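Local structure of putative metal-dependent hydrolase (Parabacteroides distasonis ATCC 8503, 3KL7) at residues 72-77 / 97-102; 124-129 / 146-151; 91-96 / 106-111; 47-52 / 66-71. The protein binds two zinc ions in a metallo-beta-lactamase-type fold and is probably a metal-dependent hydrolase of unknown substrate. All coordinates share one frame; numbering follows the deposited sequence. Where two conformers were deposited one is given.

Interaction 1 of 4, residues 72-77 / 97-102. With ZN (zinc ion), chain C; ZN (zinc ion), chain D.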
loop_
_atom_site.group_PDB
_atom_site.type_symbol
_atom_site.label_atom_id
_atom_site.label_comp_id
_atom_site.label_asym_id
_atom_site.label_seq_id
_atom_site.Cartn_x
_atom_site.Cartn_y
_atom_site.Cartn_z
ATOM N N THR A 72 -2.699 1.916 -6.624
ATOM C CA THR A 72 -2.277 3.236 -6.072
ATOM C C THR A 72 -1.992 4.271 -7.185
ATOM O O THR A 72 -2.399 5.442 -7.079
ATOM C CB THR A 72 -1.015 3.102 -5.221
ATOM O OG1 THR A 72 0.029 2.516 -6.008
ATOM C CG2 THR A 72 -1.277 2.241 -3.981
ATOM N N HIS A 73 -1.285 3.853 -8.237
ATOM C CA HIS A 73 -1.006 4.748 -9.370
ATOM C C HIS A 73 -0.534 3.982 -10.582
ATOM O O HIS A 73 -0.359 2.764 -10.521
ATOM C CB HIS A 73 0.000 5.865 -8.979
ATOM C CG HIS A 73 1.376 5.369 -8.649
ATOM N ND1 HIS A 73 1.633 4.541 -7.576
ATOM C CD2 HIS A 73 2.573 5.612 -9.231
ATOM C CE1 HIS A 73 2.929 4.282 -7.527
ATOM N NE2 HIS A 73 3.521 4.918 -8.522
ATOM N N GLU A 74 -0.303 4.717 -11.680
ATOM C CA GLU A 74 -0.253 4.156 -13.036
ATOM C C GLU A 74 1.101 3.602 -13.501
ATOM O O GLU A 74 1.172 2.962 -14.533
ATOM C CB GLU A 74 -0.697 5.234 -14.030
ATOM C CG GLU A 74 0.366 6.280 -14.317
ATOM C CD GLU A 74 -0.207 7.577 -14.811
ATOM O OE1 GLU A 74 -0.663 8.394 -13.972
ATOM O OE2 GLU A 74 -0.192 7.795 -16.041
ATOM N N HIS A 75 2.165 3.864 -12.747
ATOM C CA HIS A 75 3.506 3.381 -13.119
ATOM C C HIS A 75 3.544 1.849 -13.259
ATOM O O HIS A 75 2.833 1.131 -12.557
ATOM C CB HIS A 75 4.560 3.853 -12.088
ATOM C CG HIS A 75 4.859 5.324 -12.154
ATOM N ND1 HIS A 75 5.368 6.024 -11.089
ATOM C CD2 HIS A 75 4.705 6.223 -13.153
ATOM C CE1 HIS A 75 5.528 7.289 -11.430
ATOM N NE2 HIS A 75 5.124 7.438 -12.672
ATOM N N GLY A 76 4.395 1.369 -14.166
ATOM C CA GLY A 76 4.446 -0.077 -14.550
ATOM C C GLY A 76 4.824 -1.070 -13.449
ATOM O O GLY A 76 4.493 -2.243 -13.534
ATOM N N ASP A 77 5.521 -0.594 -12.416
ATOM C CA ASP A 77 5.840 -1.434 -11.259
ATOM C C ASP A 77 4.681 -1.419 -10.201
ATOM O O ASP A 77 4.866 -1.811 -9.035
ATOM C CB ASP A 77 7.182 -1.009 -10.620
ATOM C CG ASP A 77 7.172 0.438 -10.115
ATOM O OD1 ASP A 77 6.733 1.333 -10.854
ATOM O OD2 ASP A 77 7.622 0.664 -8.990
ATOM N N ASN A 97 -6.822 5.039 -8.735
ATOM C CA ASN A 97 -6.774 6.463 -8.994
ATOM C C ASN A 97 -7.273 6.693 -10.404
ATOM O O ASN A 97 -7.369 5.767 -11.178
ATOM C CB ASN A 97 -5.350 7.039 -8.787
ATOM C CG ASN A 97 -4.352 6.557 -9.838
ATOM O OD1 ASN A 97 -4.419 5.415 -10.292
ATOM N ND2 ASN A 97 -3.403 7.446 -10.228
ATOM N N GLU A 98 -7.598 7.928 -10.728
ATOM C CA GLU A 98 -8.252 8.227 -11.981
ATOM C C GLU A 98 -7.422 7.805 -13.217
ATOM O O GLU A 98 -7.941 7.167 -14.128
ATOM C CB GLU A 98 -8.606 9.699 -12.045
ATOM C CG GLU A 98 -9.066 10.159 -13.431
ATOM C CD GLU A 98 -9.703 11.542 -13.427
ATOM O OE1 GLU A 98 -9.632 12.241 -12.408
ATOM O OE2 GLU A 98 -10.283 11.926 -14.461
ATOM N N ASN A 99 -6.139 8.157 -13.242
ATOM C CA ASN A 99 -5.306 7.834 -14.391
ATOM C C ASN A 99 -5.196 6.325 -14.642
ATOM O O ASN A 99 -5.171 5.890 -15.804
ATOM C CB ASN A 99 -3.913 8.434 -14.236
ATOM C CG ASN A 99 -3.879 9.881 -14.542
ATOM O OD1 ASN A 99 -4.908 10.497 -14.769
ATOM N ND2 ASN A 99 -2.701 10.447 -14.553
ATOM N N SER A 100 -5.129 5.523 -13.572
ATOM C CA SER A 100 -4.992 4.069 -13.742
ATOM C C SER A 100 -6.293 3.466 -14.269
ATOM O O SER A 100 -6.275 2.614 -15.172
ATOM C CB SER A 100 -4.566 3.391 -12.444
ATOM O OG SER A 100 -3.226 3.740 -12.090
ATOM N N GLN A 101 -7.417 3.928 -13.714
ATOM C CA GLN A 101 -8.743 3.530 -14.161
ATOM C C GLN A 101 -8.918 3.800 -15.637
ATOM O O GLN A 101 -9.396 2.949 -16.371
ATOM C CB GLN A 101 -9.802 4.302 -13.364
ATOM C CG GLN A 101 -11.198 3.666 -13.368
ATOM C CD GLN A 101 -12.037 4.067 -14.547
ATOM O OE1 GLN A 101 -11.696 4.998 -15.291
ATOM N NE2 GLN A 101 -13.159 3.379 -14.728
ATOM N N LYS A 102 -8.533 4.998 -16.075
ATOM C CA LYS A 102 -8.621 5.364 -17.490
ATOM C C LYS A 102 -7.849 4.386 -18.367
ATOM O O LYS A 102 -8.358 3.920 -19.391
ATOM C CB LYS A 102 -8.081 6.784 -17.715
ATOM C CG LYS A 102 -9.139 7.825 -18.042
ATOM C CD LYS A 102 -9.704 7.626 -19.449
ATOM C CE LYS A 102 -11.026 6.876 -19.417
ATOM N NZ LYS A 102 -12.163 7.753 -18.976
HETATM ZN ZN ZN C . 5.752 5.299 -8.897
HETATM ZN ZN ZN D . 6.895 2.626 -7.704
HETATM O O HOH W 1 6.453 3.492 -9.533
#

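Interaction 2 of 4, residues 124-129 / 146-151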
loop_
_atom_site.group_PDB
_atom_site.type_symbol
_atom_site.label_atom_id
_atom_site.label_comp_id
_atom_site.label_asym_id
_atom_site.label_seq_id
_atom_site.Cartn_x
_atom_site.Cartn_y
_atom_site.Cartn_z
ATOM N N ILE A 124 -12.483 1.993 2.700
ATOM C CA ILE A 124 -11.309 2.546 2.016
ATOM C C ILE A 124 -11.315 4.053 2.111
ATOM O O ILE A 124 -12.330 4.690 1.870
ATOM C CB ILE A 124 -11.278 2.192 0.488
ATOM C CG1 ILE A 124 -11.551 0.714 0.245
ATOM C CG2 ILE A 124 -9.954 2.555 -0.101
ATOM C CD1 ILE A 124 -11.673 0.356 -1.263
ATOM N N GLU A 125 -10.167 4.623 2.446
ATOM C CA GLU A 125 -9.973 6.054 2.337
ATOM C C GLU A 125 -8.773 6.305 1.446
ATOM O O GLU A 125 -7.738 5.695 1.621
ATOM C CB GLU A 125 -9.772 6.680 3.741
ATOM C CG GLU A 125 -10.901 6.323 4.715
ATOM C CD GLU A 125 -10.565 6.612 6.158
ATOM O OE1 GLU A 125 -10.677 7.793 6.571
ATOM O OE2 GLU A 125 -10.207 5.644 6.892
ATOM N N ALA A 126 -8.929 7.188 0.472
ATOM C CA ALA A 126 -7.829 7.570 -0.388
ATOM C C ALA A 126 -7.158 8.836 0.155
ATOM O O ALA A 126 -7.820 9.861 0.435
ATOM C CB ALA A 126 -8.314 7.793 -1.858
ATOM N N VAL A 127 -5.852 8.763 0.301
ATOM C CA VAL A 127 -5.087 9.845 0.853
ATOM C C VAL A 127 -3.976 10.215 -0.152
ATOM O O VAL A 127 -3.701 9.456 -1.070
ATOM C CB VAL A 127 -4.492 9.454 2.234
ATOM C CG1 VAL A 127 -5.628 9.332 3.302
ATOM C CG2 VAL A 127 -3.696 8.145 2.129
ATOM N N PRO A 128 -3.361 11.394 0.014
ATOM C CA PRO A 128 -2.361 11.813 -0.945
ATOM C C PRO A 128 -1.087 10.970 -0.910
ATOM O O PRO A 128 -0.753 10.365 0.112
ATOM C CB PRO A 128 -2.061 13.275 -0.537
ATOM C CG PRO A 128 -3.170 13.671 0.351
ATOM C CD PRO A 128 -3.620 12.431 1.023
ATOM N N ALA A 129 -0.400 10.934 -2.035
ATOM C CA ALA A 129 0.868 10.282 -2.144
ATOM C C ALA A 129 1.634 10.993 -3.303
ATOM O O ALA A 129 1.281 10.812 -4.488
ATOM C CB ALA A 129 0.674 8.790 -2.433
ATOM N N ASN A 146 -2.769 7.962 -5.304
ATOM C CA ASN A 146 -3.390 7.661 -4.006
ATOM C C ASN A 146 -2.535 6.814 -3.144
ATOM O O ASN A 146 -1.867 5.894 -3.613
ATOM C CB ASN A 146 -4.704 6.872 -4.206
ATOM C CG ASN A 146 -5.795 7.687 -4.837
ATOM O OD1 ASN A 146 -5.849 8.926 -4.695
ATOM N ND2 ASN A 146 -6.686 7.007 -5.538
ATOM N N GLY A 147 -2.555 7.108 -1.865
ATOM C CA GLY A 147 -2.318 6.086 -0.851
ATOM C C GLY A 147 -3.718 5.653 -0.396
ATOM O O GLY A 147 -4.692 6.327 -0.732
ATOM N N TYR A 148 -3.812 4.533 0.353
ATOM C CA TYR A 148 -5.110 4.021 0.875
ATOM C C TYR A 148 -5.024 3.641 2.336
ATOM O O TYR A 148 -4.038 3.111 2.771
ATOM C CB TYR A 148 -5.570 2.781 0.091
ATOM C CG TYR A 148 -5.765 3.052 -1.343
ATOM C CD1 TYR A 148 -6.804 3.869 -1.774
ATOM C CD2 TYR A 148 -4.901 2.526 -2.294
ATOM C CE1 TYR A 148 -6.981 4.140 -3.108
ATOM C CE2 TYR A 148 -5.068 2.794 -3.615
ATOM C CZ TYR A 148 -6.114 3.609 -4.028
ATOM O OH TYR A 148 -6.281 3.889 -5.370
ATOM N N ILE A 149 -6.087 3.935 3.088
ATOM C CA ILE A 149 -6.246 3.407 4.425
ATOM C C ILE A 149 -7.386 2.409 4.332
ATOM O O ILE A 149 -8.498 2.760 3.922
ATOM C CB ILE A 149 -6.621 4.510 5.476
ATOM C CG1 ILE A 149 -5.679 5.702 5.396
ATOM C CG2 ILE A 149 -6.615 3.938 6.885
ATOM C CD1 ILE A 149 -6.096 6.854 6.325
ATOM N N LEU A 150 -7.095 1.171 4.700
ATOM C CA LEU A 150 -8.039 0.092 4.642
ATOM C C LEU A 150 -8.387 -0.283 6.030
ATOM O O LEU A 150 -7.497 -0.569 6.836
ATOM C CB LEU A 150 -7.407 -1.105 3.939
ATOM C CG LEU A 150 -6.835 -0.768 2.581
ATOM C CD1 LEU A 150 -6.141 -1.983 1.979
ATOM C CD2 LEU A 150 -7.955 -0.260 1.686
ATOM N N THR A 151 -9.672 -0.281 6.343
ATOM C CA THR A 151 -10.116 -0.591 7.686
ATOM C C THR A 151 -10.906 -1.908 7.694
ATOM O O THR A 151 -11.881 -2.047 6.987
ATOM C CB THR A 151 -10.981 0.558 8.272
ATOM O OG1 THR A 151 -10.248 1.808 8.193
ATOM C CG2 THR A 151 -11.358 0.258 9.743
HETATM O O HOH W 2 -10.303 3.150 5.936
#

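Interaction 3 of 4, residues 91-96 / 106-111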
loop_
_atom_site.group_PDB
_atom_site.type_symbol
_atom_site.label_atom_id
_atom_site.label_comp_id
_atom_site.label_asym_id
_atom_site.label_seq_id
_atom_site.Cartn_x
_atom_site.Cartn_y
_atom_site.Cartn_z
ATOM N N ASP A 91 -16.738 -10.992 -10.880
ATOM C CA ASP A 91 -17.285 -10.038 -9.886
ATOM C C ASP A 91 -16.198 -9.275 -9.066
ATOM O O ASP A 91 -16.504 -8.667 -8.041
ATOM C CB ASP A 91 -18.321 -10.734 -8.950
ATOM C CG ASP A 91 -17.716 -11.887 -8.135
ATOM O OD1 ASP A 91 -16.543 -12.227 -8.354
ATOM O OD2 ASP A 91 -18.429 -12.451 -7.268
ATOM N N THR A 92 -14.948 -9.301 -9.542
ATOM C CA THR A 92 -13.884 -8.523 -8.934
ATOM C C THR A 92 -14.177 -7.018 -9.053
ATOM O O THR A 92 -14.558 -6.565 -10.080
ATOM C CB THR A 92 -12.528 -8.784 -9.627
ATOM O OG1 THR A 92 -12.131 -10.135 -9.429
ATOM C CG2 THR A 92 -11.458 -7.866 -9.072
ATOM N N GLU A 93 -13.996 -6.271 -7.971
ATOM C CA GLU A 93 -14.102 -4.801 -8.029
ATOM C C GLU A 93 -12.708 -4.202 -7.993
ATOM O O GLU A 93 -11.943 -4.436 -7.049
ATOM C CB GLU A 93 -14.944 -4.245 -6.858
ATOM C CG GLU A 93 -15.171 -2.680 -6.913
ATOM C CD GLU A 93 -16.179 -2.247 -7.998
ATOM O OE1 GLU A 93 -17.404 -2.250 -7.713
ATOM O OE2 GLU A 93 -15.741 -1.893 -9.130
ATOM N N ILE A 94 -12.377 -3.430 -9.028
ATOM C CA ILE A 94 -11.091 -2.724 -9.096
ATOM C C ILE A 94 -11.300 -1.300 -8.545
ATOM O O ILE A 94 -12.200 -0.598 -8.991
ATOM C CB ILE A 94 -10.583 -2.653 -10.560
ATOM C CG1 ILE A 94 -10.377 -4.073 -11.111
ATOM C CG2 ILE A 94 -9.273 -1.829 -10.653
ATOM C CD1 ILE A 94 -10.054 -4.132 -12.607
ATOM N N ILE A 95 -10.494 -0.904 -7.551
ATOM C CA ILE A 95 -10.534 0.469 -6.997
ATOM C C ILE A 95 -9.185 1.143 -7.305
ATOM O O ILE A 95 -8.141 0.614 -6.941
ATOM C CB ILE A 95 -10.775 0.482 -5.422
ATOM C CG1 ILE A 95 -12.207 0.019 -5.074
ATOM C CG2 ILE A 95 -10.632 1.905 -4.866
ATOM C CD1 ILE A 95 -12.484 -1.447 -5.343
ATOM N N ALA A 96 -9.205 2.299 -7.978
ATOM C CA ALA A 96 -7.951 2.889 -8.509
ATOM C C ALA A 96 -7.987 4.421 -8.547
ATOM O O ALA A 96 -9.042 5.028 -8.397
ATOM C CB ALA A 96 -7.674 2.340 -9.915
ATOM N N LYS A 106 -11.772 0.243 -16.910
ATOM C CA LYS A 106 -12.750 -0.309 -15.979
ATOM C C LYS A 106 -12.311 -0.028 -14.558
ATOM O O LYS A 106 -11.168 0.340 -14.315
ATOM C CB LYS A 106 -12.920 -1.831 -16.199
ATOM C CG LYS A 106 -11.673 -2.672 -15.868
ATOM C CD LYS A 106 -11.758 -4.142 -16.461
ATOM C CE LYS A 106 -10.486 -4.973 -16.100
ATOM N NZ LYS A 106 -10.342 -6.213 -16.910
ATOM N N GLY A 107 -13.227 -0.194 -13.625
ATOM C CA GLY A 107 -12.926 0.007 -12.231
ATOM C C GLY A 107 -13.493 1.303 -11.687
ATOM O O GLY A 107 -13.964 2.156 -12.440
ATOM N N LYS A 108 -13.432 1.434 -10.356
ATOM C CA LYS A 108 -13.934 2.604 -9.633
ATOM C C LYS A 108 -12.786 3.588 -9.347
ATOM O O LYS A 108 -11.695 3.182 -8.988
ATOM C CB LYS A 108 -14.567 2.143 -8.324
ATOM C CG LYS A 108 -15.111 3.235 -7.493
ATOM C CD LYS A 108 -15.465 2.743 -6.072
ATOM C CE LYS A 108 -16.639 1.820 -6.069
ATOM N NZ LYS A 108 -17.176 1.697 -4.742
ATOM N N VAL A 109 -13.061 4.882 -9.525
ATOM C CA VAL A 109 -12.067 5.943 -9.327
ATOM C C VAL A 109 -12.199 6.557 -7.930
ATOM O O VAL A 109 -13.272 6.990 -7.551
ATOM C CB VAL A 109 -12.277 7.111 -10.363
ATOM C CG1 VAL A 109 -11.444 8.317 -9.990
ATOM C CG2 VAL A 109 -11.977 6.652 -11.747
ATOM N N LEU A 110 -11.103 6.593 -7.175
ATOM C CA LEU A 110 -11.059 7.356 -5.939
ATOM C C LEU A 110 -10.058 8.475 -6.105
ATOM O O LEU A 110 -8.997 8.266 -6.659
ATOM C CB LEU A 110 -10.649 6.473 -4.733
ATOM C CG LEU A 110 -11.538 5.298 -4.334
ATOM C CD1 LEU A 110 -11.203 4.851 -2.916
ATOM C CD2 LEU A 110 -12.949 5.661 -4.418
ATOM N N LYS A 111 -10.426 9.673 -5.645
ATOM C CA LYS A 111 -9.503 10.814 -5.577
ATOM C C LYS A 111 -9.066 11.023 -4.118
ATOM O O LYS A 111 -9.677 10.447 -3.160
ATOM C CB LYS A 111 -10.187 12.092 -6.088
ATOM C CG LYS A 111 -10.667 12.020 -7.554
#

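Interaction 4 of 4, residues 47-52 / 66-71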
loop_
_atom_site.group_PDB
_atom_site.type_symbol
_atom_site.label_atom_id
_atom_site.label_comp_id
_atom_site.label_asym_id
_atom_site.label_seq_id
_atom_site.Cartn_x
_atom_site.Cartn_y
_atom_site.Cartn_z
ATOM N N HIS A 47 -12.026 -13.227 2.027
ATOM C CA HIS A 47 -11.959 -12.341 0.884
ATOM C C HIS A 47 -10.500 -12.118 0.557
ATOM O O HIS A 47 -9.665 -12.015 1.468
ATOM C CB HIS A 47 -12.622 -10.990 1.199
ATOM C CG HIS A 47 -14.062 -11.101 1.572
ATOM N ND1 HIS A 47 -15.046 -11.421 0.658
ATOM C CD2 HIS A 47 -14.688 -10.943 2.763
ATOM C CE1 HIS A 47 -16.213 -11.460 1.272
ATOM N NE2 HIS A 47 -16.022 -11.178 2.550
ATOM N N SER A 48 -10.187 -12.033 -0.740
ATOM C CA SER A 48 -8.818 -11.843 -1.188
ATOM C C SER A 48 -8.662 -10.478 -1.876
ATOM O O SER A 48 -9.417 -10.142 -2.780
ATOM C CB SER A 48 -8.416 -12.956 -2.127
ATOM O OG SER A 48 -7.083 -12.787 -2.557
ATOM N N ILE A 49 -7.680 -9.699 -1.417
ATOM C CA ILE A 49 -7.453 -8.342 -1.907
ATOM C C ILE A 49 -6.044 -8.218 -2.441
ATOM O O ILE A 49 -5.086 -8.454 -1.723
ATOM C CB ILE A 49 -7.609 -7.326 -0.793
ATOM C CG1 ILE A 49 -9.061 -7.336 -0.246
ATOM C CG2 ILE A 49 -7.216 -5.912 -1.305
ATOM C CD1 ILE A 49 -9.148 -7.443 1.288
ATOM N N GLN A 50 -5.916 -7.848 -3.705
ATOM C CA GLN A 50 -4.612 -7.623 -4.283
ATOM C C GLN A 50 -4.360 -6.142 -4.386
ATOM O O GLN A 50 -5.233 -5.381 -4.834
ATOM C CB GLN A 50 -4.509 -8.258 -5.664
ATOM C CG GLN A 50 -4.656 -9.775 -5.672
ATOM C CD GLN A 50 -3.404 -10.502 -5.205
ATOM O OE1 GLN A 50 -2.387 -9.879 -4.901
ATOM N NE2 GLN A 50 -3.475 -11.839 -5.157
ATOM N N VAL A 51 -3.157 -5.734 -3.967
ATOM C CA VAL A 51 -2.697 -4.366 -4.088
ATOM C C VAL A 51 -1.558 -4.271 -5.109
ATOM O O VAL A 51 -0.554 -4.980 -5.004
ATOM C CB VAL A 51 -2.169 -3.858 -2.737
ATOM C CG1 VAL A 51 -1.746 -2.367 -2.832
ATOM C CG2 VAL A 51 -3.207 -4.075 -1.662
ATOM N N ASP A 52 -1.714 -3.377 -6.080
ATOM C CA ASP A 52 -0.677 -3.126 -7.109
ATOM C C ASP A 52 -0.037 -4.435 -7.614
ATOM O O ASP A 52 1.194 -4.584 -7.597
ATOM C CB ASP A 52 0.413 -2.187 -6.566
ATOM C CG ASP A 52 -0.123 -0.754 -6.219
ATOM O OD1 ASP A 52 -1.247 -0.393 -6.645
ATOM O OD2 ASP A 52 0.613 0.012 -5.517
ATOM N N ALA A 66 -9.014 -12.503 -6.991
ATOM C CA ALA A 66 -9.257 -11.275 -6.248
ATOM C C ALA A 66 -10.744 -10.944 -6.139
ATOM O O ALA A 66 -11.465 -10.932 -7.130
ATOM C CB ALA A 66 -8.525 -10.115 -6.913
ATOM N N ASP A 67 -11.193 -10.680 -4.931
ATOM C CA ASP A 67 -12.475 -10.026 -4.736
ATOM C C ASP A 67 -12.295 -8.530 -4.990
ATOM O O ASP A 67 -13.217 -7.847 -5.456
ATOM C CB ASP A 67 -12.981 -10.254 -3.320
ATOM C CG ASP A 67 -13.411 -11.693 -3.079
ATOM O OD1 ASP A 67 -14.473 -12.081 -3.586
ATOM O OD2 ASP A 67 -12.680 -12.433 -2.374
ATOM N N ILE A 68 -11.101 -8.034 -4.696
ATOM C CA ILE A 68 -10.797 -6.630 -4.838
ATOM C C ILE A 68 -9.384 -6.428 -5.318
ATOM O O ILE A 68 -8.469 -7.092 -4.829
ATOM C CB ILE A 68 -10.952 -5.887 -3.483
ATOM C CG1 ILE A 68 -12.394 -6.037 -2.969
ATOM C CG2 ILE A 68 -10.579 -4.380 -3.636
ATOM C CD1 ILE A 68 -12.600 -5.463 -1.592
ATOM N N ILE A 69 -9.202 -5.501 -6.280
ATOM C CA ILE A 69 -7.867 -5.075 -6.715
ATOM C C ILE A 69 -7.728 -3.581 -6.503
ATOM O O ILE A 69 -8.514 -2.786 -7.022
ATOM C CB ILE A 69 -7.589 -5.431 -8.219
ATOM C CG1 ILE A 69 -7.749 -6.963 -8.440
ATOM C CG2 ILE A 69 -6.138 -4.917 -8.665
ATOM C CD1 ILE A 69 -7.746 -7.392 -9.882
ATOM N N LEU A 70 -6.737 -3.209 -5.713
ATOM C CA LEU A 70 -6.443 -1.814 -5.406
ATOM C C LEU A 70 -5.233 -1.354 -6.228
ATOM O O LEU A 70 -4.167 -1.953 -6.132
ATOM C CB LEU A 70 -6.054 -1.685 -3.933
ATOM C CG LEU A 70 -7.012 -1.105 -2.947
ATOM C CD1 LEU A 70 -7.538 0.260 -3.435
ATOM C CD2 LEU A 70 -8.140 -2.075 -2.709
ATOM N N ILE A 71 -5.384 -0.292 -6.995
ATOM C CA ILE A 71 -4.232 0.326 -7.664
ATOM C C ILE A 71 -3.940 1.709 -7.083
ATOM O O ILE A 71 -4.825 2.579 -7.053
ATOM C CB ILE A 71 -4.445 0.477 -9.170
ATOM C CG1 ILE A 71 -4.879 -0.846 -9.787
ATOM C CG2 ILE A 71 -3.153 0.993 -9.832
ATOM C CD1 ILE A 71 -3.976 -2.017 -9.429
#

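Interaction 1 of 4, residues 72-77 / 97-102
Glu-74 reaches across to Asn-99. Its CG lies between the backbone N and the carbonyl carbon (chi1 77°), and the chain runs extended toward Asn-99. Asn-99 ND2 donates to Glu-74 OE1 at 3.0 Å with an angle of 163°. The oxygen is met on its syn side, tilted somewhat out of the carboxylate plane. Carboxylate and amide stand 85° apart. Closer to the backbone, Ser-100 OG packs 3.1 Å from His-73 C and 3.5 Å from Glu-74 CB. That hydroxyl donates to Asn-97 OD1 at 2.7 Å, on a lone pair in the carbonyl plane. Asn-97 is the N-cap of helix 98-104, and its OD1 also takes a weak bond from Ser-100 N. The amide of Asn-97 packs against His-73 CA.

The loop 72-77 carries the HxHxD part of the HxHxDH zinc motif of the metallo-beta-lactamase superfamily, which His-78 completes. His-73 NE2 and His-75 ND1 bind the same zinc ion, each at 2.3 Å; Asp-77 OD2 binds the second. A water bridges both metals and donates to Asp-77 OD1. His-140 completes the first site, His-78 and His-209 the second, and Asp-162 belongs to both. His-73 ND1 donates to Thr-72 OG1 at 3.0 Å, and that hydroxyl is also bonded to Asp-52. The zinc loop leaves strand 68-71 and leans on the first turn of helix 98-104, with strand 146-152 beside Thr-72 and Asn-97.

Interaction 2 of 4, residues 124-129 / 146-151
Ile-124 and Ala-126 pack beside Tyr-148 on an antiparallel strand pair in one of the two mixed sheets of the metallo-beta-lactamase fold. Strands 124-128 and 146-151 run 142° apart. Glu-125 with Ile-149 and Val-127 with Gly-147 are the hydrogen-bonded pairs.

The side chain of Tyr-148 can be followed outward. Its CB lies 3.9 Å from Glu-125 O. CG is anti to the carbonyl carbon (chi1 -60°), which lays the ring alongside Ile-124. CD1 touches Ile-124 CG2 at 3.8 Å, the two side chains pointing the same way. CE1 meets Ala-126 CB at 4.1 Å. At the tip, OH accepts from Asn-146 ND2 at 3.1 Å and is also bonded to Ile-71 O, which ties this sheet to the other one. Asn-146 ND2 bonds to Leu-110 O as well. Leu-150 CD2 extends the apolar row by packing on Ile-124.

On the face of Glu-125, Val-127 and Ile-149, Val-127 CG1 meets Ile-149 CD1 and the two side chains cross at about a right angle. Glu-125 OE2 is salt-bridged to Arg-156. A water lies 2.7 Å from Glu-125 OE2 and 2.6 Å from Thr-151 OG1.

Interaction 3 of 4, residues 91-96 / 106-111
Ile-95 pairs with Lys-108, and Ala-96 with Val-109, between two parallel strands. Strand 93-96, helix 98-104 and strand 108-109 form a beta-alpha-beta crossover at the margin of a mixed sheet of the metallo-beta-lactamase fold. Three backbone bonds join the segments. Ile-94 O accepts from Lys-108 N at 2.7 Å. Lys-108 O then takes Ala-96 N at 2.8 Å, and Ala-96 O takes Leu-110 N at 2.9 Å. Gly-107 has a positive phi of 105°, and its CA lies close to Ile-94 O.

Ile-94 CD1 rests on the extended chain of Lys-106, 3.6 Å from CE. The Lys-106 amine goes on to a salt bridge with Glu-88. On the face of Ile-95 and Lys-108, the lysine chain bends at chi3 (-69°) and its NZ is salt-bridged to Asp-116. Ile-95 and Leu-110 also reach Ile-124 of the second sheet, so their meeting belongs to the packing between sheets. A chi1 of -69° sets CG2 of Ile-95 opposite its backbone N, and this branch meets the leucine. That methyl lies 3.6 Å from both CG and CD1 of Leu-110.

Interaction 4 of 4, residues 47-52 / 66-71
Strands 47-51 and 68-71 form a parallel beta pair inside the N-terminal mixed sheet of the metallo-beta-lactamase fold, between strands 39-44 and 93-96. Their axes run 4.7 Å apart and 20° from parallel. Gln-50 uses both its N and its O toward strand 68-71: its N donates to Ile-68 O and its O accepts from Leu-70 N at 2.8 Å. Asp-52 N closes the row on Leu-70 O at 2.8 Å.

At the other end, Asp-67 takes the place of a backbone acceptor. Its CG sits beside its own backbone N (chi1 -70°), which brings the carboxylate to Ser-48. OD2 receives Ser-48 N at 3.0 Å on the anti lone pair, while Ser-48 O accepts from Asp-67 N and, weakly, from Ile-68 N. The same OD2 lies at the edge of the His-47 ring, whose plane stands 79° from the carboxylate. Asp-67 OD1 is salt-bridged to Lys-89.

Ile-49 lies alongside Ile-68 and Leu-70, pointing the same way as both. Its CG1 meets Ile-68 CB at 4.0 Å, and its CG2 meets Leu-70 CD2 at 4.2 Å. Past the strand end, Asp-52 turns towards the zinc site. Its OD2 is bonded to Thr-72 OG1 and His-78 ND1, making it a second-shell partner of a zinc ligand, and its OD1 lies 3.2 Å from Ile-71 CA.

Interactions 3 and 4 adjoin in one sheet, where Ile-95 N is 2.8 Å from Ile-69 O, a probable hydrogen bond. Interaction 2 lies in the other sheet. The chain of interaction 4 runs straight from Ile-71 into the zinc loop of interaction 1, and interaction 1 also holds the first turns of the helix that links the two strands of interaction 3. There Gln-101 NE2 is 2.7 Å from Gly-107 O. Interaction 2 meets the zinc loop through Asn-146 N, 3.1 Å from Thr-72 O. Interaction 1 binds the metals; the side chains of Asp-52, Ala-129 and Ala-96 lie about 7, 9 and 14 Å from a zinc ion.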